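Local coordinates for tyrosinase (Aspergillus oryzae, PDB 6JU8), which probably oxidises L-tyrosine and L-dopa to L-dopaquinone with molecular oxygen at a dinuclear copper centre, this chain holding the common central domain of tyrosinase, at residues F103-Y114 with F372-T383. The protein carries 1 engineered substitution. Sequence-based numbering, arbitrary orientation.
Sequences FPTWHRVYVTLY and FWLHHCNIDRLT. With CU (copper (II) ion), chain D; CU (copper (II) ion), chain C.
Segments 103-114 and 372-383, of helices 103-129 and 371-389, pass His107 against His376 and Arg108 against Asp380, their axes 9.5 Å apart at closest approach and running at 128°, closer to antiparallel than parallel. The imidazoles of His107 and His376 form an offset stack, planes only 10° apart, and each NE2 binds its own copper: His107 with His71 and His98, His376 with His332 and His336. Water 2 bridges the two metals. His107 ND1 donates to Phe103 O (2.8 Å) almost in the ring plane, helping to fix the imidazole's rotation, while CE3 of Trp106 covers one ring face. Val111 CG2 packs on His376 CB at 3.6 Å. Beyond it, Tyr114 lies face to face on the five-membered ring of Trp373, centroids 3.6 Å apart, and Phe372 CD1 covers the opposite indole face. CZ3 of Trp373 sits over the centre of the Tyr110 ring, the two rings oblique to each other; Tyr110 OH bonds to Leu67 O. At the other end, Arg108 NE meets the syn lone pair of Asp380 OD1 in a 2.7 Å salt bridge; water 1 links that oxygen to Pro104 O, and Tyr437 and Tyr439 hold OD2. Extended at chi1 (175°) and chi2, the arginine bends at chi3 to turn its guanidinium across the carboxylate. Thus a buried ion pair and an aromatic cluster flank the stacked ligands, joining two of the copper-binding helices of the type-3 centre where oxygen is probably activated.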
loop_
_atom_site.group_PDB
_atom_site.type_symbol
_atom_site.label_atom_id
_atom_site.label_comp_id
_atom_site.label_asym_id
_atom_site.label_seq_id
_atom_site.Cartn_x
_atom_site.Cartn_y
_atom_site.Cartn_z
ATOM N N PHE A 103 -4.724 5.682 -32.329
ATOM C CA PHE A 103 -4.663 5.391 -30.886
ATOM C C PHE A 103 -5.943 4.740 -30.405
ATOM O O PHE A 103 -5.884 3.699 -29.724
ATOM C CB PHE A 103 -4.328 6.691 -30.132
ATOM C CG PHE A 103 -4.707 6.665 -28.672
ATOM C CD1 PHE A 103 -3.889 5.995 -27.756
ATOM C CD2 PHE A 103 -5.884 7.270 -28.221
ATOM C CE1 PHE A 103 -4.222 5.914 -26.419
ATOM C CE2 PHE A 103 -6.233 7.164 -26.878
ATOM C CZ PHE A 103 -5.422 6.464 -25.993
ATOM N N PRO A 104 -7.147 5.238 -30.672
ATOM C CA PRO A 104 -8.331 4.557 -30.107
ATOM C C PRO A 104 -8.574 3.195 -30.715
ATOM O O PRO A 104 -9.091 2.295 -30.028
ATOM C CB PRO A 104 -9.486 5.514 -30.459
ATOM C CG PRO A 104 -8.809 6.847 -30.662
ATOM C CD PRO A 104 -7.496 6.512 -31.344
ATOM N N THR A 105 -8.271 3.023 -32.018
ATOM C CA THR A 105 -8.648 1.744 -32.640
ATOM C C THR A 105 -7.642 0.657 -32.334
ATOM O O THR A 105 -8.018 -0.509 -32.097
ATOM C CB THR A 105 -8.859 1.926 -34.156
ATOM O OG1 THR A 105 -7.717 2.636 -34.644
ATOM C CG2 THR A 105 -10.121 2.749 -34.405
ATOM N N TRP A 106 -6.352 1.011 -32.274
ATOM C CA TRP A 106 -5.378 -0.006 -31.818
ATOM C C TRP A 106 -5.783 -0.508 -30.449
ATOM O O TRP A 106 -5.810 -1.720 -30.174
ATOM C CB TRP A 106 -3.949 0.599 -31.823
ATOM C CG TRP A 106 -2.941 -0.485 -31.537
ATOM C CD1 TRP A 106 -2.293 -1.236 -32.480
ATOM C CD2 TRP A 106 -2.488 -0.941 -30.268
ATOM N NE1 TRP A 106 -1.449 -2.154 -31.874
ATOM C CE2 TRP A 106 -1.566 -1.982 -30.512
ATOM C CE3 TRP A 106 -2.786 -0.585 -28.939
ATOM C CZ2 TRP A 106 -0.928 -2.669 -29.475
ATOM C CZ3 TRP A 106 -2.144 -1.264 -27.917
ATOM C CH2 TRP A 106 -1.225 -2.303 -28.183
ATOM N N HIS A 107 -6.104 0.419 -29.526
ATOM C CA HIS A 107 -6.443 -0.012 -28.172
ATOM C C HIS A 107 -7.783 -0.713 -28.110
ATOM O O HIS A 107 -7.947 -1.597 -27.244
ATOM C CB HIS A 107 -6.385 1.186 -27.209
ATOM C CG HIS A 107 -4.986 1.617 -26.923
ATOM N ND1 HIS A 107 -4.260 2.500 -27.714
ATOM C CD2 HIS A 107 -4.133 1.267 -25.931
ATOM C CE1 HIS A 107 -3.044 2.674 -27.196
ATOM N NE2 HIS A 107 -2.934 1.925 -26.115
ATOM N N ARG A 108 -8.728 -0.426 -29.004
ATOM C CA ARG A 108 -9.990 -1.154 -29.038
ATOM C C ARG A 108 -9.707 -2.630 -29.257
ATOM O O ARG A 108 -10.288 -3.494 -28.578
ATOM C CB ARG A 108 -10.896 -0.584 -30.137
ATOM C CG ARG A 108 -12.192 -1.401 -30.310
ATOM C CD ARG A 108 -13.256 -0.626 -31.092
ATOM N NE ARG A 108 -13.809 0.458 -30.292
ATOM C CZ ARG A 108 -14.580 1.437 -30.723
ATOM N NH1 ARG A 108 -14.976 1.533 -31.990
ATOM N NH2 ARG A 108 -14.984 2.369 -29.858
ATOM N N VAL A 109 -8.817 -2.942 -30.214
ATOM C CA VAL A 109 -8.490 -4.349 -30.477
ATOM C C VAL A 109 -7.733 -4.946 -29.306
ATOM O O VAL A 109 -7.979 -6.101 -28.905
ATOM C CB VAL A 109 -7.692 -4.485 -31.788
ATOM C CG1 VAL A 109 -7.384 -5.963 -32.067
ATOM C CG2 VAL A 109 -8.420 -3.910 -33.002
ATOM N N TYR A 110 -6.807 -4.202 -28.704
ATOM C CA TYR A 110 -6.004 -4.720 -27.583
ATOM C C TYR A 110 -6.890 -5.115 -26.419
ATOM O O TYR A 110 -6.698 -6.201 -25.840
ATOM C CB TYR A 110 -5.022 -3.639 -27.161
ATOM C CG TYR A 110 -3.874 -4.048 -26.273
ATOM C CD1 TYR A 110 -3.285 -5.300 -26.319
ATOM C CD2 TYR A 110 -3.348 -3.116 -25.371
ATOM C CE1 TYR A 110 -2.214 -5.638 -25.505
ATOM C CE2 TYR A 110 -2.252 -3.418 -24.571
ATOM C CZ TYR A 110 -1.702 -4.694 -24.626
ATOM O OH TYR A 110 -0.621 -4.956 -23.812
ATOM N N VAL A 111 -7.853 -4.255 -26.069
ATOM C CA VAL A 111 -8.750 -4.566 -24.943
ATOM C C VAL A 111 -9.593 -5.803 -25.262
ATOM O O VAL A 111 -9.825 -6.643 -24.387
ATOM C CB VAL A 111 -9.643 -3.361 -24.634
ATOM C CG1 VAL A 111 -10.741 -3.717 -23.613
ATOM C CG2 VAL A 111 -8.809 -2.203 -24.092
ATOM N N THR A 112 -10.024 -5.946 -26.513
ATOM C CA THR A 112 -10.820 -7.100 -26.918
ATOM C C THR A 112 -9.986 -8.375 -26.851
ATOM O O THR A 112 -10.487 -9.435 -26.452
ATOM C CB THR A 112 -11.331 -6.894 -28.350
ATOM O OG1 THR A 112 -12.235 -5.779 -28.348
ATOM C CG2 THR A 112 -12.120 -8.095 -28.859
ATOM N N LEU A 113 -8.710 -8.326 -27.211
ATOM C CA LEU A 113 -7.835 -9.489 -27.058
ATOM C C LEU A 113 -7.824 -9.949 -25.600
ATOM O O LEU A 113 -7.954 -11.134 -25.305
ATOM C CB LEU A 113 -6.418 -9.139 -27.530
ATOM C CG LEU A 113 -5.279 -10.065 -27.143
ATOM C CD1 LEU A 113 -5.468 -11.470 -27.720
ATOM C CD2 LEU A 113 -3.924 -9.509 -27.578
ATOM N N TYR A 114 -7.621 -9.008 -24.678
ATOM C CA TYR A 114 -7.539 -9.342 -23.249
ATOM C C TYR A 114 -8.847 -9.980 -22.785
ATOM O O TYR A 114 -8.836 -11.008 -22.113
ATOM C CB TYR A 114 -7.289 -8.076 -22.473
ATOM C CG TYR A 114 -6.992 -8.129 -21.000
ATOM C CD1 TYR A 114 -5.860 -8.738 -20.491
ATOM C CD2 TYR A 114 -7.854 -7.494 -20.102
ATOM C CE1 TYR A 114 -5.578 -8.764 -19.133
ATOM C CE2 TYR A 114 -7.572 -7.491 -18.751
ATOM C CZ TYR A 114 -6.446 -8.126 -18.271
ATOM O OH TYR A 114 -6.179 -8.094 -16.927
ATOM N N PHE A 372 -4.575 -0.958 -15.980
ATOM C CA PHE A 372 -4.369 -0.519 -17.357
ATOM C C PHE A 372 -5.582 -0.865 -18.213
ATOM O O PHE A 372 -6.103 -0.055 -18.989
ATOM C CB PHE A 372 -3.117 -1.193 -17.938
ATOM C CG PHE A 372 -2.912 -0.916 -19.407
ATOM C CD1 PHE A 372 -3.505 -1.735 -20.362
ATOM C CD2 PHE A 372 -2.126 0.161 -19.814
ATOM C CE1 PHE A 372 -3.325 -1.463 -21.714
ATOM C CE2 PHE A 372 -1.924 0.427 -21.146
ATOM C CZ PHE A 372 -2.526 -0.404 -22.085
ATOM N N TRP A 373 -6.026 -2.112 -18.125
ATOM C CA TRP A 373 -7.046 -2.628 -19.024
ATOM C C TRP A 373 -8.411 -2.040 -18.712
ATOM O O TRP A 373 -9.237 -1.871 -19.599
ATOM C CB TRP A 373 -7.066 -4.154 -18.867
ATOM C CG TRP A 373 -5.698 -4.771 -18.985
ATOM C CD1 TRP A 373 -4.837 -5.077 -17.961
ATOM C CD2 TRP A 373 -5.036 -5.180 -20.196
ATOM N NE1 TRP A 373 -3.677 -5.631 -18.460
ATOM C CE2 TRP A 373 -3.786 -5.713 -19.833
ATOM C CE3 TRP A 373 -5.385 -5.149 -21.563
ATOM C CZ2 TRP A 373 -2.889 -6.211 -20.775
ATOM C CZ3 TRP A 373 -4.486 -5.642 -22.501
ATOM C CH2 TRP A 373 -3.235 -6.172 -22.103
ATOM N N LEU A 374 -8.637 -1.750 -17.432
ATOM C CA LEU A 374 -9.902 -1.133 -16.994
ATOM C C LEU A 374 -9.982 0.321 -17.413
ATOM O O LEU A 374 -11.036 0.790 -17.858
ATOM C CB LEU A 374 -10.011 -1.275 -15.475
ATOM C CG LEU A 374 -9.857 -2.680 -14.899
ATOM C CD1 LEU A 374 -9.982 -2.629 -13.381
ATOM C CD2 LEU A 374 -10.844 -3.678 -15.493
ATOM N N HIS A 375 -8.845 1.002 -17.329
ATOM C CA HIS A 375 -8.724 2.350 -17.901
ATOM C C HIS A 375 -9.004 2.320 -19.395
ATOM O O HIS A 375 -9.821 3.095 -19.925
ATOM C CB HIS A 375 -7.311 2.870 -17.610
ATOM C CG HIS A 375 -7.022 4.225 -18.155
ATOM N ND1 HIS A 375 -7.908 5.276 -18.074
ATOM C CD2 HIS A 375 -5.878 4.695 -18.742
ATOM C CE1 HIS A 375 -7.323 6.337 -18.623
ATOM N NE2 HIS A 375 -6.097 6.026 -19.041
ATOM N N HIS A 376 -8.305 1.420 -20.123
ATOM C CA HIS A 376 -8.533 1.396 -21.564
ATOM C C HIS A 376 -9.921 0.909 -21.925
ATOM O O HIS A 376 -10.442 1.303 -22.971
ATOM C CB HIS A 376 -7.435 0.560 -22.256
ATOM C CG HIS A 376 -6.305 1.511 -22.595
ATOM N ND1 HIS A 376 -6.419 2.382 -23.658
ATOM C CD2 HIS A 376 -5.165 1.840 -21.952
ATOM C CE1 HIS A 376 -5.353 3.162 -23.687
ATOM N NE2 HIS A 376 -4.555 2.856 -22.648
ATOM N N CYS A 377 -10.572 0.120 -21.084
ATOM C CA CYS A 377 -11.958 -0.219 -21.339
ATOM C C CYS A 377 -12.825 1.036 -21.293
ATOM O O CYS A 377 -13.681 1.246 -22.187
ATOM C CB CYS A 377 -12.386 -1.345 -20.376
ATOM S SG CYS A 377 -14.002 -1.989 -20.915
ATOM N N ASN A 378 -12.575 1.953 -20.352
ATOM C CA ASN A 378 -13.319 3.212 -20.382
ATOM C C ASN A 378 -12.899 4.112 -21.536
ATOM O O ASN A 378 -13.749 4.820 -22.090
ATOM C CB ASN A 378 -13.189 4.009 -19.070
ATOM C CG ASN A 378 -14.297 5.047 -18.984
ATOM O OD1 ASN A 378 -15.470 4.725 -19.255
ATOM N ND2 ASN A 378 -13.979 6.282 -18.642
ATOM N N ILE A 379 -11.629 4.115 -21.940
ATOM C CA ILE A 379 -11.252 4.905 -23.126
ATOM C C ILE A 379 -11.999 4.381 -24.346
ATOM O O ILE A 379 -12.442 5.173 -25.198
ATOM C CB ILE A 379 -9.733 4.907 -23.297
ATOM C CG1 ILE A 379 -9.053 5.580 -22.093
ATOM C CG2 ILE A 379 -9.303 5.517 -24.627
ATOM C CD1 ILE A 379 -9.493 7.020 -21.864
ATOM N N ASP A 380 -12.179 3.061 -24.427
ATOM C CA ASP A 380 -12.970 2.477 -25.515
ATOM C C ASP A 380 -14.420 2.928 -25.461
ATOM O O ASP A 380 -15.032 3.244 -26.494
ATOM C CB ASP A 380 -12.890 0.937 -25.445
ATOM C CG ASP A 380 -13.442 0.373 -26.748
ATOM O OD1 ASP A 380 -12.769 0.598 -27.776
ATOM O OD2 ASP A 380 -14.533 -0.237 -26.746
ATOM N N ARG A 381 -14.985 2.948 -24.257
ATOM C CA ARG A 381 -16.362 3.425 -24.026
ATOM C C ARG A 381 -16.525 4.891 -24.425
ATOM O O ARG A 381 -17.505 5.267 -25.076
ATOM C CB ARG A 381 -16.691 3.181 -22.545
ATOM C CG ARG A 381 -18.080 3.730 -22.145
ATOM C CD ARG A 381 -18.385 3.259 -20.710
ATOM N NE ARG A 381 -19.513 3.978 -20.139
ATOM C CZ ARG A 381 -19.411 5.174 -19.550
ATOM N NH1 ARG A 381 -18.228 5.792 -19.472
ATOM N NH2 ARG A 381 -20.481 5.774 -19.059
ATOM N N LEU A 382 -15.565 5.732 -24.025
ATOM C CA LEU A 382 -15.624 7.145 -24.397
ATOM C C LEU A 382 -15.563 7.303 -25.912
ATOM O O LEU A 382 -16.264 8.128 -26.494
ATOM C CB LEU A 382 -14.479 7.917 -23.751
ATOM C CG LEU A 382 -14.577 8.074 -22.221
ATOM C CD1 LEU A 382 -13.321 8.745 -21.697
ATOM C CD2 LEU A 382 -15.831 8.845 -21.823
ATOM N N THR A 383 -14.748 6.480 -26.562
ATOM C CA THR A 383 -14.699 6.475 -28.029
ATOM C C THR A 383 -16.070 6.098 -28.578
ATOM O O THR A 383 -16.560 6.747 -29.531
ATOM C CB THR A 383 -13.612 5.538 -28.548
ATOM O OG1 THR A 383 -12.343 5.976 -28.037
ATOM C CG2 THR A 383 -13.524 5.624 -30.068
HETATM CU CU CU D . -3.171 3.871 -21.932
HETATM CU CU CU C . -1.232 2.324 -25.151
HETATM O O HOH W 1 -10.361 2.084 -27.512
HETATM O O HOH W 2 -1.656 3.174 -23.474
#